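Local coordinates for protein kinase A regulatory subunit (Trypanosoma cruzi, PDB 6HYQ) that serves as the regulatory subunit of a cAMP-independent protein kinase A and binds guanosine in a cyclic nucleotide-binding domain, at the guanosine site. Residues are numbered along the deposited sequence; one frame, centred on the assembly and turned at random.

The guanosine site. Residues 212, 224-225, 227, 233-237, 244-246, 248, 283-284, 286-287. With GMP (guanosine), chain B.
Guanosine is wholly enclosed: all 428 Å² of its surface is hidden by protein, so no edge stays open. The pocket is that of the second cyclic nucleotide-binding domain; Gly234 to Glu237 and the loop on to Ala246 form its phosphate-binding cassette, to which guanosine brings no phosphate. Val212, on strand 210-215, supplies the floor under the imidazole ring, its CG1, anti to the backbone N, 3.6 Å from guanosine C4. Leu236 CD1 covers the opposite face, 3.3 Å from guanosine C8, and the same methyl also sits over the centre of the Tyr287 ring. Beside it Tyr284 lids the six-membered ring, the planes only 1° apart; Tyr284 CE2 is 3.7 Å from guanosine C2, which lies over the tyrosine ring centre. The amino N2 end abuts the Phe227 ring tip, CZ and CE2. Backbone atoms close the Watson-Crick edge: Tyr287 N donates to guanosine O6, while guanosine N1 gives a nearly straight bond (172° at H) to Lys283 O from above the carbonyl plane. This acceptor-donor pair suits a 6-oxopurine such as guanine and would be expected to disfavour adenine. Tyr286 turns its ring edge towards guanosine O6 and ties this wall to the loop, OH to Val245 O being 2.6 Å. Around the ribose, Gly234 N donates to the 2'-hydroxyl O2' of guanosine at 3.0 Å, and Val245 N to guanosine O5'. The bent Glu237 chain (chi2 75°) presents both carboxylate oxygens on their syn lone pairs, OE2 receiving the 5'-hydroxyl and OE1 the guanosine 3'-hydroxyl O3' at 2.7 Å.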
ATOM      1  N   VAL A 212     -21.401  -3.811  11.553  1.00 51.71           N
ATOM      2  CA  VAL A 212     -21.062  -4.989  10.754  1.00 49.64           C
ATOM      3  C   VAL A 212     -22.311  -5.875  10.812  1.00 59.72           C
ATOM      4  O   VAL A 212     -22.725  -6.268  11.900  1.00 68.43           O
ATOM      5  CB  VAL A 212     -19.835  -5.697  11.328  1.00 61.33           C
ATOM      6  CG1 VAL A 212     -19.454  -6.912  10.494  1.00 79.36           C
ATOM      7  CG2 VAL A 212     -18.657  -4.658  11.494  1.00 69.65           C
ATOM      8  N   VAL A 224     -23.400  -8.076  14.143  1.00 73.54           N
ATOM      9  CA  VAL A 224     -22.260  -8.717  14.807  1.00 69.41           C
ATOM     10  C   VAL A 224     -21.675  -7.832  15.907  1.00 62.77           C
ATOM     11  O   VAL A 224     -21.663  -8.213  17.076  1.00 65.42           O
ATOM     12  CB  VAL A 224     -21.172  -9.047  13.785  1.00125.40           C
ATOM     13  CG1 VAL A 224     -20.008  -9.736  14.482  1.00160.45           C
ATOM     14  CG2 VAL A 224     -21.742  -9.867  12.710  1.00 84.71           C
ATOM     15  N   CYS A 225     -21.256  -6.626  15.546  1.00 64.02           N
ATOM     16  CA  CYS A 225     -20.687  -5.660  16.473  1.00 78.46           C
ATOM     17  C   CYS A 225     -20.707  -4.285  15.822  1.00 72.30           C
ATOM     18  O   CYS A 225     -21.056  -4.139  14.653  1.00 71.37           O
ATOM     19  CB  CYS A 225     -19.262  -6.057  16.820  1.00109.12           C
ATOM     20  SG  CYS A 225     -18.247  -6.071  15.348  1.00114.04           S
ATOM     21  N   PHE A 227     -17.992  -0.712  15.227  1.00 74.30           N
ATOM     22  CA  PHE A 227     -16.592  -0.331  15.189  1.00 46.54           C
ATOM     23  C   PHE A 227     -16.518   1.169  15.219  1.00 52.93           C
ATOM     24  O   PHE A 227     -17.455   1.828  14.807  1.00 61.14           O
ATOM     25  CB  PHE A 227     -15.879  -0.821  13.947  1.00 51.06           C
ATOM     26  CG  PHE A 227     -15.326  -2.176  14.090  1.00 75.30           C
ATOM     27  CD1 PHE A 227     -14.593  -2.510  15.198  1.00 79.46           C
ATOM     28  CD2 PHE A 227     -15.484  -3.115  13.093  1.00 45.66           C
ATOM     29  CE1 PHE A 227     -14.057  -3.745  15.307  1.00 97.52           C
ATOM     30  CE2 PHE A 227     -14.932  -4.330  13.207  1.00 54.63           C
ATOM     31  CZ  PHE A 227     -14.228  -4.648  14.293  1.00 68.51           C
ATOM     32  N   ILE A 233     -11.706  -2.180   9.082  1.00 55.87           N
ATOM     33  CA  ILE A 233     -12.587  -3.121   8.380  1.00 48.73           C
ATOM     34  C   ILE A 233     -12.078  -3.283   6.947  1.00 52.33           C
ATOM     35  O   ILE A 233     -11.421  -2.394   6.393  1.00 62.95           O
ATOM     36  CB  ILE A 233     -14.106  -2.707   8.334  1.00 57.32           C
ATOM     37  CG1 ILE A 233     -14.320  -1.290   7.796  1.00 96.51           C
ATOM     38  CG2 ILE A 233     -14.769  -2.913   9.733  1.00 64.96           C
ATOM     39  CD1 ILE A 233     -14.731  -0.240   8.849  1.00158.80           C
ATOM     40  N   GLY A 234     -12.395  -4.486   6.348  1.00 57.93           N
ATOM     41  CA  GLY A 234     -11.997  -4.863   4.987  1.00 46.50           C
ATOM     42  C   GLY A 234     -10.933  -5.931   4.929  1.00 48.03           C
ATOM     43  O   GLY A 234     -10.767  -6.561   3.882  1.00 54.21           O
ATOM     44  N   GLU A 235     -10.227  -6.184   6.025  1.00 60.39           N
ATOM     45  CA  GLU A 235      -9.026  -7.000   5.871  1.00 50.70           C
ATOM     46  C   GLU A 235      -9.315  -8.485   5.737  1.00 59.68           C
ATOM     47  O   GLU A 235      -8.489  -9.175   5.159  1.00 57.28           O
ATOM     48  CB  GLU A 235      -8.016  -6.785   7.009  1.00 49.30           C
ATOM     49  CG  GLU A 235      -8.394  -7.393   8.334  1.00 46.73           C
ATOM     50  CD  GLU A 235      -9.492  -6.683   9.061  1.00 61.18           C
ATOM     51  OE1 GLU A 235      -9.817  -5.550   8.649  1.00 55.43           O
ATOM     52  OE2 GLU A 235     -10.063  -7.281  10.029  1.00 56.97           O
ATOM     53  N   LEU A 236     -10.434  -8.993   6.272  1.00 50.73           N
ATOM     54  CA  LEU A 236     -10.690 -10.455   6.331  1.00 51.48           C
ATOM     55  C   LEU A 236     -10.525 -11.130   4.981  1.00 51.64           C
ATOM     56  O   LEU A 236      -9.780 -12.103   4.852  1.00 60.77           O
ATOM     57  CB  LEU A 236     -12.104 -10.741   6.859  1.00 60.81           C
ATOM     58  CG  LEU A 236     -12.358 -10.319   8.318  1.00 52.16           C
ATOM     59  CD1 LEU A 236     -13.657 -10.857   8.790  1.00 62.63           C
ATOM     60  CD2 LEU A 236     -11.278 -10.712   9.249  1.00 72.90           C
ATOM     61  N   GLU A 237     -11.153 -10.545   3.962  1.00 50.34           N
ATOM     62  CA  GLU A 237     -11.201 -11.079   2.619  1.00 62.86           C
ATOM     63  C   GLU A 237      -9.863 -11.032   1.944  1.00 62.24           C
ATOM     64  O   GLU A 237      -9.668 -11.753   0.947  1.00 58.29           O
ATOM     65  CB  GLU A 237     -12.200 -10.265   1.776  1.00 55.24           C
ATOM     66  CG  GLU A 237     -13.622 -10.429   2.236  1.00 46.58           C
ATOM     67  CD  GLU A 237     -14.055  -9.667   3.563  1.00 60.71           C
ATOM     68  OE1 GLU A 237     -13.620  -8.482   3.754  1.00 82.36           O
ATOM     69  OE2 GLU A 237     -14.888 -10.205   4.344  1.00 58.44           O
ATOM     70  N   THR A 244     -16.897 -10.993   0.542  1.00 57.78           N
ATOM     71  CA  THR A 244     -17.174 -10.431   1.849  1.00 81.36           C
ATOM     72  C   THR A 244     -18.281 -11.217   2.437  1.00 61.21           C
ATOM     73  O   THR A 244     -19.233 -11.517   1.763  1.00 62.79           O
ATOM     74  CB  THR A 244     -17.584  -8.993   1.720  1.00 93.70           C
ATOM     75  OG1 THR A 244     -18.670  -8.995   0.788  1.00 58.56           O
ATOM     76  CG2 THR A 244     -16.376  -8.105   1.232  1.00 57.21           C
ATOM     77  N   VAL A 245     -18.230 -11.364   3.736  1.00 82.39           N
ATOM     78  CA  VAL A 245     -19.085 -12.201   4.539  1.00 52.20           C
ATOM     79  C   VAL A 245     -19.961 -11.370   5.480  1.00 57.61           C
ATOM     80  O   VAL A 245     -20.718 -11.941   6.288  1.00 55.81           O
ATOM     81  CB  VAL A 245     -18.176 -13.123   5.353  1.00 57.13           C
ATOM     82  CG1 VAL A 245     -17.291 -13.936   4.455  1.00 74.09           C
ATOM     83  CG2 VAL A 245     -17.339 -12.299   6.215  1.00 57.79           C
ATOM     84  N   ALA A 246     -19.889 -10.027   5.377  1.00 52.75           N
ATOM     85  CA  ALA A 246     -20.748  -9.121   6.136  1.00 48.33           C
ATOM     86  C   ALA A 246     -20.939  -7.819   5.397  1.00 48.18           C
ATOM     87  O   ALA A 246     -20.109  -7.454   4.541  1.00 61.57           O
ATOM     88  CB  ALA A 246     -20.141  -8.782   7.506  1.00 48.86           C
ATOM     89  N   VAL A 248     -20.946  -3.781   6.058  1.00 49.58           N
ATOM     90  CA  VAL A 248     -20.480  -2.788   7.002  1.00 54.19           C
ATOM     91  C   VAL A 248     -21.172  -1.531   6.617  1.00 61.10           C
ATOM     92  O   VAL A 248     -21.025  -1.078   5.444  1.00 55.76           O
ATOM     93  CB  VAL A 248     -18.965  -2.577   6.993  1.00 70.97           C
ATOM     94  CG1 VAL A 248     -18.564  -1.506   8.188  1.00 57.29           C
ATOM     95  CG2 VAL A 248     -18.201  -3.875   7.166  1.00 49.36           C
ATOM     96  N   LYS A 283     -14.752 -10.757  19.183  1.00107.23           N
ATOM     97  CA  LYS A 283     -15.562  -9.925  18.277  1.00 98.49           C
ATOM     98  C   LYS A 283     -15.705 -10.571  16.892  1.00 50.03           C
ATOM     99  O   LYS A 283     -16.639 -10.233  16.161  1.00 77.12           O
ATOM    100  CB  LYS A 283     -14.962  -8.506  18.114  1.00 70.81           C
ATOM    101  CG  LYS A 283     -15.457  -7.526  19.137  1.00 78.47           C
ATOM    102  CD  LYS A 283     -14.906  -6.121  18.955  1.00 78.37           C
ATOM    103  CE  LYS A 283     -16.027  -5.168  18.476  1.00118.83           C
ATOM    104  NZ  LYS A 283     -15.699  -3.703  18.571  1.00 66.93           N
ATOM    105  N   TYR A 284     -14.787 -11.521  16.554  1.00 49.59           N
ATOM    106  CA  TYR A 284     -14.734 -12.232  15.272  1.00 61.86           C
ATOM    107  C   TYR A 284     -15.290 -13.637  15.404  1.00 62.49           C
ATOM    108  O   TYR A 284     -15.063 -14.496  14.524  1.00 66.40           O
ATOM    109  CB  TYR A 284     -13.277 -12.220  14.737  1.00 51.64           C
ATOM    110  CG  TYR A 284     -12.848 -10.781  14.369  1.00 89.58           C
ATOM    111  CD1 TYR A 284     -12.494  -9.843  15.362  1.00 65.05           C
ATOM    112  CD2 TYR A 284     -12.818 -10.359  13.037  1.00114.59           C
ATOM    113  CE1 TYR A 284     -12.134  -8.466  15.013  1.00 81.89           C
ATOM    114  CE2 TYR A 284     -12.455  -9.056  12.678  1.00101.37           C
ATOM    115  CZ  TYR A 284     -12.090  -8.125  13.645  1.00 97.09           C
ATOM    116  OH  TYR A 284     -11.738  -6.881  13.178  1.00 61.97           O
ATOM    117  N   TYR A 286     -18.447 -14.454  15.052  1.00 64.38           N
ATOM    118  CA  TYR A 286     -19.252 -14.600  13.846  1.00 52.19           C
ATOM    119  C   TYR A 286     -18.422 -15.173  12.727  1.00 61.00           C
ATOM    120  O   TYR A 286     -18.778 -16.181  12.103  1.00 66.16           O
ATOM    121  CB  TYR A 286     -19.860 -13.253  13.423  1.00 61.51           C
ATOM    122  CG  TYR A 286     -20.426 -13.312  12.035  1.00 55.99           C
ATOM    123  CD1 TYR A 286     -21.711 -13.788  11.783  1.00 90.03           C
ATOM    124  CD2 TYR A 286     -19.657 -12.915  10.970  1.00 60.25           C
ATOM    125  CE1 TYR A 286     -22.216 -13.851  10.469  1.00103.26           C
ATOM    126  CE2 TYR A 286     -20.108 -12.959   9.710  1.00 50.34           C
ATOM    127  CZ  TYR A 286     -21.411 -13.443   9.416  1.00 98.26           C
ATOM    128  OH  TYR A 286     -21.880 -13.473   8.097  1.00 59.41           O
ATOM    129  N   TYR A 287     -17.295 -14.529  12.460  1.00 55.21           N
ATOM    130  CA  TYR A 287     -16.450 -14.948  11.356  1.00 51.54           C
ATOM    131  C   TYR A 287     -15.847 -16.288  11.627  1.00 53.45           C
ATOM    132  O   TYR A 287     -15.619 -17.031  10.689  1.00 56.75           O
ATOM    133  CB  TYR A 287     -15.357 -13.898  11.142  1.00 52.53           C
ATOM    134  CG  TYR A 287     -14.460 -14.142   9.983  1.00 57.77           C
ATOM    135  CD1 TYR A 287     -14.966 -14.223   8.695  1.00 73.85           C
ATOM    136  CD2 TYR A 287     -13.091 -14.213  10.169  1.00 67.38           C
ATOM    137  CE1 TYR A 287     -14.095 -14.429   7.582  1.00 66.69           C
ATOM    138  CE2 TYR A 287     -12.213 -14.383   9.105  1.00 52.80           C
ATOM    139  CZ  TYR A 287     -12.714 -14.476   7.823  1.00 59.34           C
ATOM    140  OH  TYR A 287     -11.909 -14.652   6.755  1.00 56.75           O
TER
HETATM  141  O5' GMP B 602     -16.672  -9.231   5.709  1.00 51.06           O
HETATM  142  C5' GMP B 602     -16.682  -7.809   5.558  1.00 48.35           C
HETATM  143  C4' GMP B 602     -15.917  -7.144   6.673  1.00 45.79           C
HETATM  144  O4' GMP B 602     -16.734  -7.132   7.855  1.00 52.42           O
HETATM  145  C3' GMP B 602     -14.620  -7.803   7.121  1.00 61.77           C
HETATM  146  O3' GMP B 602     -13.513  -7.520   6.274  1.00 67.06           O
HETATM  147  C2' GMP B 602     -14.470  -7.251   8.529  1.00101.26           C
HETATM  148  O2' GMP B 602     -13.926  -5.921   8.441  1.00 52.36           O
HETATM  149  C1' GMP B 602     -15.943  -7.185   8.988  1.00 71.94           C
HETATM  150  N9  GMP B 602     -16.345  -8.380   9.707  1.00 73.70           N
HETATM  151  C8  GMP B 602     -16.712  -9.538   9.088  1.00101.10           C
HETATM  152  N7  GMP B 602     -16.965 -10.480  10.018  1.00 62.22           N
HETATM  153  C5  GMP B 602     -16.676  -9.910  11.188  1.00 73.91           C
HETATM  154  C6  GMP B 602     -16.725 -10.444  12.597  1.00 69.49           C
HETATM  155  O6  GMP B 602     -17.069 -11.591  12.831  1.00 69.00           O
HETATM  156  N1  GMP B 602     -16.399  -9.559  13.648  1.00 79.13           N
HETATM  157  C2  GMP B 602     -15.985  -8.210  13.443  1.00 75.54           C
HETATM  158  N2  GMP B 602     -15.611  -7.312  14.562  1.00113.47           N
HETATM  159  N3  GMP B 602     -15.925  -7.748  12.109  1.00 96.01           N
HETATM  160  C4  GMP B 602     -16.307  -8.609  10.991  1.00 70.10           C